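Local structure of periplasmic binding protein/LacI transcriptional regulator (Burkholderia graminis C4D1M, 5HQJ) at residues 128-132 against 133-137; 160-163 against 164-167. The protein binds D-arabinose in its pyranose form and probably serves as the sugar-capturing, solute-binding component of an ABC transporter. All coordinates share one frame; numbering follows the deposited sequence.

Interaction 1: 128-132 against 133-137; sequences IGTNN and EQAGA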
# COMPACT_ATOMS: atom_id res chain seq x y z
N ILE A 128 8.33 -2.00 8.44
CA ILE A 128 7.37 -3.07 8.51
C ILE A 128 6.42 -3.01 7.32
O ILE A 128 5.59 -2.10 7.22
CB ILE A 128 6.54 -2.96 9.81
CG1 ILE A 128 7.49 -2.97 11.02
CG2 ILE A 128 5.48 -4.06 9.89
CD1 ILE A 128 6.80 -2.57 12.31
N GLY A 129 6.48 -3.99 6.45
CA GLY A 129 5.55 -3.98 5.34
C GLY A 129 5.76 -5.07 4.32
O GLY A 129 6.48 -6.05 4.54
N THR A 130 5.07 -4.89 3.19
CA THR A 130 5.14 -5.81 2.07
C THR A 130 6.50 -5.71 1.39
O THR A 130 7.15 -4.65 1.40
CB THR A 130 4.01 -5.48 1.07
OG1 THR A 130 2.80 -5.60 1.78
CG2 THR A 130 4.02 -6.39 -0.10
N ASN A 131 6.93 -6.83 0.81
CA ASN A 131 8.05 -6.82 -0.13
C ASN A 131 7.46 -6.46 -1.47
O ASN A 131 6.90 -7.31 -2.15
CB ASN A 131 8.75 -8.17 -0.20
CG ASN A 131 9.95 -8.16 -1.13
OD1 ASN A 131 10.09 -7.28 -1.99
ND2 ASN A 131 10.83 -9.15 -0.96
N ASN A 132 7.52 -5.19 -1.78
CA ASN A 132 6.66 -4.69 -2.85
C ASN A 132 7.16 -5.06 -4.22
O ASN A 132 6.36 -5.39 -5.09
CB ASN A 132 6.49 -3.20 -2.68
CG ASN A 132 5.55 -2.87 -1.56
OD1 ASN A 132 4.34 -3.07 -1.67
ND2 ASN A 132 6.10 -2.37 -0.46
N GLU A 133 8.47 -5.12 -4.41
CA GLU A 133 8.95 -5.60 -5.70
C GLU A 133 8.55 -7.07 -5.86
O GLU A 133 8.07 -7.47 -6.92
CB GLU A 133 10.46 -5.41 -5.88
CG GLU A 133 10.92 -5.79 -7.28
CD GLU A 133 12.31 -5.29 -7.63
OE1 GLU A 133 12.79 -4.33 -6.98
OE2 GLU A 133 12.92 -5.85 -8.56
N GLN A 134 8.69 -7.90 -4.82
CA GLN A 134 8.29 -9.30 -4.94
C GLN A 134 6.79 -9.43 -5.21
O GLN A 134 6.35 -10.32 -5.94
CB GLN A 134 8.68 -10.13 -3.67
CG GLN A 134 8.25 -11.59 -3.73
CD GLN A 134 8.83 -12.33 -4.92
OE1 GLN A 134 8.10 -12.83 -5.78
NE2 GLN A 134 10.16 -12.41 -4.97
N ALA A 135 5.98 -8.57 -4.60
CA ALA A 135 4.56 -8.64 -4.90
C ALA A 135 4.30 -8.38 -6.41
O ALA A 135 3.45 -9.00 -7.03
CB ALA A 135 3.79 -7.65 -4.06
N GLY A 136 5.01 -7.40 -6.99
CA GLY A 136 4.91 -7.15 -8.45
C GLY A 136 5.33 -8.33 -9.28
O GLY A 136 4.67 -8.73 -10.24
N ALA A 137 6.47 -8.91 -8.89
CA ALA A 137 6.92 -10.11 -9.54
C ALA A 137 5.87 -11.23 -9.52
O ALA A 137 5.65 -11.88 -10.51
CB ALA A 137 8.24 -10.58 -8.85
O HOH W 1 10.60 -3.99 -2.66

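Interaction 2: 160-163 against 164-167; sequences LGAV and NLNE. With 64K (alpha-D-arabinopyranose), chain B.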
# COMPACT_ATOMS: atom_id res chain seq x y z
N LEU A 160 2.56 8.92 -8.28
CA LEU A 160 3.77 8.59 -9.00
C LEU A 160 5.05 8.61 -8.15
O LEU A 160 6.07 8.05 -8.56
CB LEU A 160 3.93 9.53 -10.20
CG LEU A 160 2.80 9.55 -11.23
CD1 LEU A 160 3.07 10.61 -12.30
CD2 LEU A 160 2.62 8.18 -11.85
N GLY A 161 5.01 9.22 -6.96
CA GLY A 161 6.19 9.34 -6.12
C GLY A 161 6.33 8.29 -5.05
O GLY A 161 7.32 8.25 -4.32
N ALA A 162 5.33 7.43 -4.95
CA ALA A 162 5.29 6.40 -3.93
C ALA A 162 6.27 5.25 -4.19
O ALA A 162 6.19 4.57 -5.21
CB ALA A 162 3.87 5.86 -3.82
N VAL A 163 7.16 5.02 -3.23
CA VAL A 163 8.15 3.96 -3.36
C VAL A 163 7.53 2.57 -3.46
O VAL A 163 7.99 1.75 -4.25
CB VAL A 163 9.13 3.96 -2.17
CG1 VAL A 163 9.77 2.59 -1.95
CG2 VAL A 163 10.20 5.00 -2.39
N ASN A 164 6.51 2.28 -2.66
CA ASN A 164 6.03 0.92 -2.63
C ASN A 164 5.37 0.68 -3.97
O ASN A 164 5.51 -0.40 -4.51
CB ASN A 164 5.12 0.65 -1.41
CG ASN A 164 3.91 1.59 -1.30
OD1 ASN A 164 3.82 2.63 -1.95
ND2 ASN A 164 2.98 1.22 -0.41
N LEU A 165 4.67 1.69 -4.51
CA LEU A 165 3.94 1.53 -5.75
C LEU A 165 4.91 1.40 -6.88
O LEU A 165 4.76 0.55 -7.74
CB LEU A 165 3.01 2.71 -6.01
CG LEU A 165 1.91 2.91 -5.00
CD1 LEU A 165 0.96 3.94 -5.54
CD2 LEU A 165 1.17 1.59 -4.64
N ASN A 166 5.97 2.21 -6.86
CA ASN A 166 6.95 2.10 -7.94
C ASN A 166 7.73 0.78 -7.90
O ASN A 166 8.06 0.24 -8.94
CB ASN A 166 7.92 3.28 -7.91
CG ASN A 166 7.25 4.57 -8.30
OD1 ASN A 166 6.23 4.57 -8.98
ND2 ASN A 166 7.83 5.67 -7.90
N GLU A 167 7.98 0.24 -6.71
CA GLU A 167 8.56 -1.07 -6.61
C GLU A 167 7.65 -2.15 -7.17
O GLU A 167 8.12 -3.07 -7.81
CB GLU A 167 8.89 -1.35 -5.15
CG GLU A 167 10.09 -0.51 -4.72
CD GLU A 167 10.37 -0.55 -3.23
OE1 GLU A 167 9.44 -0.88 -2.47
OE2 GLU A 167 11.51 -0.26 -2.81
O2 64K B . 0.19 -0.25 0.20
C2 64K B . -0.58 0.80 -0.48
C3 64K B . -1.95 0.26 -0.73
O3 64K B . -1.89 -0.66 -1.79
C4 64K B . -2.92 1.35 -1.16
O4 64K B . -2.61 1.86 -2.47
C5 64K B . -2.86 2.47 -0.22
O5 64K B . -1.52 3.04 -0.26
C1 64K B . -0.64 2.02 0.38
O1 64K B . 0.63 2.56 0.48

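Interaction 1: 128-132 against 133-137
The side-chain oxygen of Asn131 receives the backbone N-H of Gln134, OD1 to N 3.2 Å, and a water that makes a weak bond to the same oxygen also takes the N-H of Glu133. This is the textbook use of asparagine as an N-cap: the first amides of a helix have no preceding turn to supply carbonyls, and a side chain stands in. With CG anti to the backbone N (chi1 -178°), the amide of Asn131 lies beside its own carbonyl carbon and reaches the first turn. The bond is nearly straight at hydrogen, 166°, yet the N-H comes from well above the carbonyl plane of the side chain rather than along a lone pair. The face of the Asn131 amide rests on the side chain three residues on, with CG 3.5 Å from Gln134 CB and the two amide planes almost perpendicular. Regular helix bonding starts at once, as Asn131 O accepts from Ala135 N at 2.9 Å and Asn132 O from Gly136 N. Ala135 CB also meets Thr130 CG2 at 4.2 Å, a loose apolar touch. Other polar side chains pair with neighbouring parts of the fold: Thr130 OG1 with Gln267 of the sugar pocket, Asn132 OD1 as acceptor from Arg168 NE, and Glu133 in a salt bridge with Lys174. The turn carries the chain from strand 127-129 of the parallel sheet into helix 132-146, which leads to the mixed sheet, consistent with a crossing between the two lobes of a periplasmic binding protein; the helix start faces helix 163-176, while Thr130 rests against helix 269-284.

Interaction 2: 160-163 against 164-167
At the arabinose pocket, the start of helix 163-176 presents Asn164 to the sugar, just after the turn 160-163. Asn164 ND2 donates to O1 of the alpha-D-arabinopyranose at 2.8 Å, with an angle of 163° at the hydrogen. Its CG sits between the backbone N and the carbonyl carbon (chi1 55°), which folds the amide back toward the helix start: OD1 comes to 3.7 Å from Ala162 CB and takes a weak, bent bond from Leu165 N. Lys36, another pocket residue, also donates to this oxygen, so the amide is gripped from both ends and its rotation is probably fixed for the sugar. The scheme is familiar from periplasmic sugar-binding proteins, in which helix starts and the loops after the strand ends of two lobes supply the polar groups of the cleft. Ala162 is the N-cap residue, but its methyl cannot accept an amide proton; it packs instead against Leu165 CG, 3.7 Å away. Its carbonyl begins the helical bonding by accepting from Asn166 N at 2.9 Å. The side chain of Asn166 turns back over the same turn, and ND2 reaches Leu160 O at 3.0 Å. That carbonyl oxygen lies in the plane of the Asn166 amide, whereas the donor stands above the carbonyl plane of Leu160. One helical turn along, Glu167 lies obliquely across Val163, its CD 3.4 Å from Val163 CG1, while Glu167 N closes the turn on Val163 O.

Overall arrangement
Interaction 1 comes first along the chain and interaction 2 follows, their centres 11 Å apart, each at the start of a helix: 132-146 for the first, 163-176 for the second. The two helix starts meet directly, with Asn132 ND2 3.3 Å from Asn164 CB and Glu133 packed on Glu167. Residues 128-132 leave the six-stranded parallel sheet, whereas residues 160-163 follow strand 150-156 of the mixed sheet, so the pair joins elements of both sheets beside the arabinose. Interaction 2 supplies Asn164, which bonds the sugar directly; interaction 1 probably contributes from the second shell, through the bonds of Asn132 to Arg168 and Thr130 to Gln267, both of which bond the sugar.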